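Local coordinates for putative fimbriae assembly chaperone (Salmonella typhimurium, PDB 2CO7), which probably acts as a periplasmic chaperone that helps fimbrial subunits fold and holds them for assembly at the outer membrane, at residues L32-P37 and V95-V100; A57-M62 and L128-D133. One frame throughout, in Å; residues are numbered along the deposited sequence.

Interaction 1: L32-P37 and V95-V100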
loop_
_atom_site.group_PDB
_atom_site.type_symbol
_atom_site.label_atom_id
_atom_site.label_comp_id
_atom_site.label_asym_id
_atom_site.label_seq_id
_atom_site.Cartn_x
_atom_site.Cartn_y
_atom_site.Cartn_z
ATOM N N LEU B 32 3.910 -9.911 -14.038
ATOM C CA LEU B 32 3.894 -8.522 -13.524
ATOM C C LEU B 32 5.288 -7.958 -13.803
ATOM O O LEU B 32 6.278 -8.539 -13.378
ATOM C CB LEU B 32 3.607 -8.511 -12.022
ATOM C CG LEU B 32 3.683 -7.139 -11.325
ATOM C CD1 LEU B 32 2.697 -6.117 -11.891
ATOM C CD2 LEU B 32 3.469 -7.352 -9.800
ATOM N N SER B 33 5.374 -6.873 -14.570
ATOM C CA SER B 33 6.673 -6.255 -14.859
ATOM C C SER B 33 7.151 -5.471 -13.623
ATOM O O SER B 33 6.356 -4.860 -12.933
ATOM C CB SER B 33 6.526 -5.342 -16.078
ATOM O OG SER B 33 7.718 -4.669 -16.410
ATOM N N VAL B 34 8.454 -5.488 -13.364
ATOM C CA VAL B 34 9.052 -4.674 -12.292
ATOM C C VAL B 34 10.278 -4.000 -12.900
ATOM O O VAL B 34 11.070 -4.659 -13.579
ATOM C CB VAL B 34 9.513 -5.564 -11.070
ATOM C CG1 VAL B 34 10.497 -6.606 -11.523
ATOM C CG2 VAL B 34 10.085 -4.706 -9.912
ATOM N N SER B 35 10.402 -2.692 -12.677
ATOM C CA SER B 35 11.555 -1.935 -13.160
ATOM C C SER B 35 12.216 -1.166 -12.040
ATOM O O SER B 35 11.553 -0.749 -11.102
ATOM C CB SER B 35 11.155 -0.979 -14.304
ATOM O OG SER B 35 10.410 -1.683 -15.308
ATOM N N ASN B 36 13.534 -0.991 -12.173
ATOM C CA ASN B 36 14.353 -0.219 -11.248
ATOM C C ASN B 36 14.600 1.176 -11.828
ATOM O O ASN B 36 15.433 1.324 -12.709
ATOM C CB ASN B 36 15.700 -0.960 -11.091
ATOM C CG ASN B 36 16.707 -0.199 -10.281
ATOM O OD1 ASN B 36 17.907 -0.496 -10.319
ATOM N ND2 ASN B 36 16.246 0.799 -9.553
ATOM N N PRO B 37 13.917 2.207 -11.317
ATOM C CA PRO B 37 14.152 3.590 -11.803
ATOM C C PRO B 37 15.485 4.220 -11.428
ATOM O O PRO B 37 15.855 5.272 -11.991
ATOM C CB PRO B 37 13.033 4.410 -11.144
ATOM C CG PRO B 37 12.424 3.563 -10.140
ATOM C CD PRO B 37 12.855 2.136 -10.301
ATOM N N VAL B 95 0.312 -9.275 -3.980
ATOM C CA VAL B 95 1.657 -9.543 -4.498
ATOM C C VAL B 95 2.477 -8.283 -4.169
ATOM O O VAL B 95 2.150 -7.195 -4.606
ATOM C CB VAL B 95 1.646 -9.975 -6.015
ATOM C CG1 VAL B 95 1.030 -8.910 -6.969
ATOM C CG2 VAL B 95 3.045 -10.344 -6.482
ATOM N N CYS B 96 3.543 -8.488 -3.392
ATOM C CA CYS B 96 4.341 -7.406 -2.837
ATOM C C CYS B 96 5.770 -7.504 -3.351
ATOM O O CYS B 96 6.327 -8.593 -3.478
ATOM C CB CYS B 96 4.365 -7.523 -1.334
ATOM S SG CYS B 96 2.780 -7.193 -0.530
ATOM N N ILE B 97 6.331 -6.346 -3.636
ATOM C CA ILE B 97 7.670 -6.215 -4.187
ATOM C C ILE B 97 8.417 -5.357 -3.196
ATOM O O ILE B 97 8.032 -4.196 -3.008
ATOM C CB ILE B 97 7.610 -5.438 -5.549
ATOM C CG1 ILE B 97 6.776 -6.175 -6.603
ATOM C CG2 ILE B 97 9.016 -5.071 -6.074
ATOM C CD1 ILE B 97 7.068 -7.610 -6.732
ATOM N N LYS B 98 9.422 -5.940 -2.540
ATOM C CA LYS B 98 10.299 -5.208 -1.615
ATOM C C LYS B 98 11.574 -4.832 -2.350
ATOM O O LYS B 98 12.251 -5.711 -2.922
ATOM C CB LYS B 98 10.692 -6.071 -0.410
ATOM C CG LYS B 98 11.577 -5.313 0.613
ATOM C CD LYS B 98 12.096 -6.206 1.751
ATOM C CE LYS B 98 10.946 -6.862 2.517
ATOM N NZ LYS B 98 10.216 -5.829 3.327
ATOM N N ALA B 99 11.910 -3.544 -2.301
ATOM C CA ALA B 99 13.087 -3.033 -3.026
ATOM C C ALA B 99 14.011 -2.392 -2.005
ATOM O O ALA B 99 13.584 -1.610 -1.152
ATOM C CB ALA B 99 12.683 -2.044 -4.116
ATOM N N VAL B 100 15.284 -2.738 -2.119
ATOM C CA VAL B 100 16.298 -2.383 -1.136
ATOM C C VAL B 100 17.538 -1.829 -1.867
ATOM O O VAL B 100 18.149 -2.539 -2.668
ATOM C CB VAL B 100 16.649 -3.627 -0.268
ATOM C CG1 VAL B 100 17.774 -3.343 0.652
ATOM C CG2 VAL B 100 15.392 -4.097 0.516
#
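No flat group takes part where Leu32 meets Val95 and Val34 meets Ile97, so there is no ring face or edge to fill; branched aliphatic chains do all the touching. The two strand segments run in roughly the same direction, their alpha carbons 8.4 Å apart at Val34 and Ile97 (CA to CA), a spacing that leaves room for a side chain from each. Leu32 and Val95 reach toward each other tip to tip, with Leu32 CD2 lying 4.0 Å from Val95 CG1. Leucine gains this length because CG stands anti to the backbone N (chi1 175°) and CD2 continues the extended course, whereas the valine offers the methyl held between its own N and carbonyl carbon. Two residues on, the side chains of Val34 and Ile97 pass at a slant, and their CG2 methyls meet at 4.0 Å. All four residues are buried, and the separations are those of relaxed van der Waals contact. Leu76 of strand 73-80 touches both Val34 and Ile97, and Phe66 adds an aromatic neighbour to Val34. Cys96 points away from this interior, and its sulfur forms the disulfide with Cys125. The methyl contacts thus face each other across the interior of a beta sandwich, here the immunoglobulin-like N-terminal domain of the PapD-type pilus chaperones.

Interaction 2: A57-M62 and L128-D133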
loop_
_atom_site.group_PDB
_atom_site.type_symbol
_atom_site.label_atom_id
_atom_site.label_comp_id
_atom_site.label_asym_id
_atom_site.label_seq_id
_atom_site.Cartn_x
_atom_site.Cartn_y
_atom_site.Cartn_z
ATOM N N ALA B 57 -0.389 -17.504 1.039
ATOM C CA ALA B 57 -1.308 -17.719 -0.085
ATOM C C ALA B 57 -0.704 -18.778 -1.001
ATOM O O ALA B 57 0.533 -18.934 -1.030
ATOM C CB ALA B 57 -1.516 -16.419 -0.859
ATOM N N PRO B 58 -1.561 -19.538 -1.714
ATOM C CA PRO B 58 -1.087 -20.684 -2.497
ATOM C C PRO B 58 -0.557 -20.213 -3.850
ATOM O O PRO B 58 -1.014 -20.705 -4.907
ATOM C CB PRO B 58 -2.364 -21.518 -2.677
ATOM C CG PRO B 58 -3.469 -20.514 -2.695
ATOM C CD PRO B 58 -3.035 -19.386 -1.780
ATOM N N PHE B 59 0.349 -19.235 -3.822
ATOM C CA PHE B 59 0.968 -18.760 -5.062
ATOM C C PHE B 59 2.447 -18.625 -4.867
ATOM O O PHE B 59 2.900 -18.388 -3.754
ATOM C CB PHE B 59 0.432 -17.404 -5.461
ATOM C CG PHE B 59 -1.016 -17.412 -5.853
ATOM C CD1 PHE B 59 -1.374 -17.425 -7.205
ATOM C CD2 PHE B 59 -2.016 -17.407 -4.878
ATOM C CE1 PHE B 59 -2.726 -17.436 -7.597
ATOM C CE2 PHE B 59 -3.380 -17.432 -5.250
ATOM C CZ PHE B 59 -3.725 -17.438 -6.619
ATOM N N LEU B 60 3.190 -18.730 -5.964
ATOM C CA LEU B 60 4.616 -18.523 -5.933
ATOM C C LEU B 60 4.944 -17.471 -6.970
ATOM O O LEU B 60 4.328 -17.422 -8.033
ATOM C CB LEU B 60 5.342 -19.826 -6.217
ATOM C CG LEU B 60 5.827 -20.707 -5.052
ATOM C CD1 LEU B 60 5.117 -20.476 -3.768
ATOM C CD2 LEU B 60 5.804 -22.216 -5.415
ATOM N N VAL B 61 5.868 -16.588 -6.621
ATOM C CA VAL B 61 6.391 -15.616 -7.567
ATOM C C VAL B 61 7.819 -15.985 -7.899
ATOM O O VAL B 61 8.625 -16.293 -7.006
ATOM C CB VAL B 61 6.331 -14.143 -7.046
ATOM C CG1 VAL B 61 6.816 -13.162 -8.153
ATOM C CG2 VAL B 61 4.948 -13.779 -6.641
ATOM N N MET B 62 8.116 -15.949 -9.199
ATOM C CA MET B 62 9.417 -16.353 -9.752
ATOM C C MET B 62 10.034 -15.235 -10.585
ATOM O O MET B 62 9.410 -14.778 -11.554
ATOM C CB MET B 62 9.261 -17.559 -10.686
ATOM C CG MET B 62 9.142 -18.930 -10.019
ATOM S SD MET B 62 8.448 -20.146 -11.148
ATOM C CE MET B 62 6.771 -19.524 -11.191
ATOM N N LEU B 128 -3.766 -9.178 -6.064
ATOM C CA LEU B 128 -3.697 -10.323 -6.965
ATOM C C LEU B 128 -5.030 -11.062 -6.785
ATOM O O LEU B 128 -5.284 -11.731 -5.756
ATOM C CB LEU B 128 -2.514 -11.222 -6.604
ATOM C CG LEU B 128 -2.481 -12.580 -7.314
ATOM C CD1 LEU B 128 -2.299 -12.311 -8.845
ATOM C CD2 LEU B 128 -1.310 -13.429 -6.791
ATOM N N ILE B 129 -5.879 -10.931 -7.779
ATOM C CA ILE B 129 -7.278 -11.355 -7.630
ATOM C C ILE B 129 -7.494 -12.618 -8.400
ATOM O O ILE B 129 -7.409 -12.623 -9.647
ATOM C CB ILE B 129 -8.298 -10.241 -8.002
ATOM C CG1 ILE B 129 -8.036 -8.958 -7.164
ATOM C CG2 ILE B 129 -9.775 -10.699 -7.764
ATOM C CD1 ILE B 129 -8.812 -7.661 -7.647
ATOM N N PHE B 130 -7.811 -13.680 -7.644
ATOM C CA PHE B 130 -8.051 -14.970 -8.255
ATOM C C PHE B 130 -9.509 -15.121 -8.706
ATOM O O PHE B 130 -10.400 -15.007 -7.887
ATOM C CB PHE B 130 -7.630 -16.106 -7.312
ATOM C CG PHE B 130 -7.774 -17.458 -7.929
ATOM C CD1 PHE B 130 -6.801 -17.936 -8.815
ATOM C CD2 PHE B 130 -8.871 -18.265 -7.615
ATOM C CE1 PHE B 130 -6.934 -19.263 -9.397
ATOM C CE2 PHE B 130 -9.012 -19.552 -8.163
ATOM C CZ PHE B 130 -8.039 -20.047 -9.063
ATOM N N ARG B 131 -9.722 -15.388 -9.990
ATOM C CA ARG B 131 -11.069 -15.505 -10.564
ATOM C C ARG B 131 -11.308 -16.934 -11.103
ATOM O O ARG B 131 -10.758 -17.345 -12.177
ATOM C CB ARG B 131 -11.273 -14.438 -11.651
ATOM C CG ARG B 131 -12.733 -14.364 -12.181
ATOM C CD ARG B 131 -12.903 -13.224 -13.114
ATOM N NE ARG B 131 -12.617 -11.954 -12.419
ATOM C CZ ARG B 131 -12.394 -10.798 -13.023
ATOM N NH1 ARG B 131 -12.429 -10.700 -14.364
ATOM N NH2 ARG B 131 -12.133 -9.733 -12.282
ATOM N N PRO B 132 -12.112 -17.709 -10.354
ATOM C CA PRO B 132 -12.520 -19.042 -10.792
ATOM C C PRO B 132 -13.116 -18.984 -12.196
ATOM O O PRO B 132 -13.700 -17.971 -12.585
ATOM C CB PRO B 132 -13.560 -19.457 -9.745
ATOM C CG PRO B 132 -13.142 -18.688 -8.517
ATOM C CD PRO B 132 -12.681 -17.375 -9.028
ATOM N N ASP B 133 -12.964 -20.073 -12.944
ATOM C CA ASP B 133 -13.402 -20.102 -14.334
ATOM C C ASP B 133 -14.931 -19.961 -14.447
ATOM O O ASP B 133 -15.442 -19.394 -15.414
ATOM C CB ASP B 133 -12.898 -21.390 -14.993
ATOM C CG ASP B 133 -12.819 -21.291 -16.520
ATOM O OD1 ASP B 133 -13.484 -22.107 -17.205
ATOM O OD2 ASP B 133 -12.117 -20.392 -17.024
#
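Phe59 and Leu128 have the nearest alpha carbons of the two segments, 9.8 Å apart (Phe59 CA to Leu128 CA), on backbones that run obliquely to one another and partly opposed. Just before strand 59-62 starts, Pro58 sits at the centre of an inverse gamma turn, closed by a weak bond from Phe59 N to Ala57 O. From this point the Phe59 ring is sent across the gap, its CG beside the backbone N (chi1 -67°). Leu128 CD2 comes down on one face of that ring, 4.2 Å from the centroid and 17° off the normal, a CH-pi contact displaced toward the CG and CD1 rim. At the far end of the same ring, Phe130 approaches the edge near the ring plane, with Phe130 CD1 3.8 Å from Phe59 CZ. Leu128 and Phe130, two residues apart on one strand, thus hold face and edge of a single aromatic. Tyr23 adds an edge-to-face partner, while neighbouring Arg131 forms salt bridges with Glu90 and Asp208. Chemically, the contact between the segments is wholly apolar: dispersion and CH-pi attraction, together with the ring's other neighbours, probably set its position, and the stability of the contact should depend on shape and burial more than on charge.

Overall arrangement
Interactions 1 and 2 lie in the same N-terminal immunoglobulin-like domain, their centres about 18 Å apart. Their segments alternate along the chain, in the order 32-37, 57-62, 95-100 and 128-133, so the two connections interleave. Strands 91-100 and 116-131 are consecutive in sequence and antiparallel neighbours in the sheet. The contacts also meet directly through side chains: Val95 CG2 packs 3.9 Å from Val61 CG2, and Val95 CG1 lies 4.2 Å from Leu128 CB. The example illustrates how a sandwich interior becomes continuous, with separate pairings sharing one hydrophobic core. In chaperones of this family the last strand of the N-terminal domain, here probably strand 116-131, commonly forms much of the edge offered to fimbrial subunits.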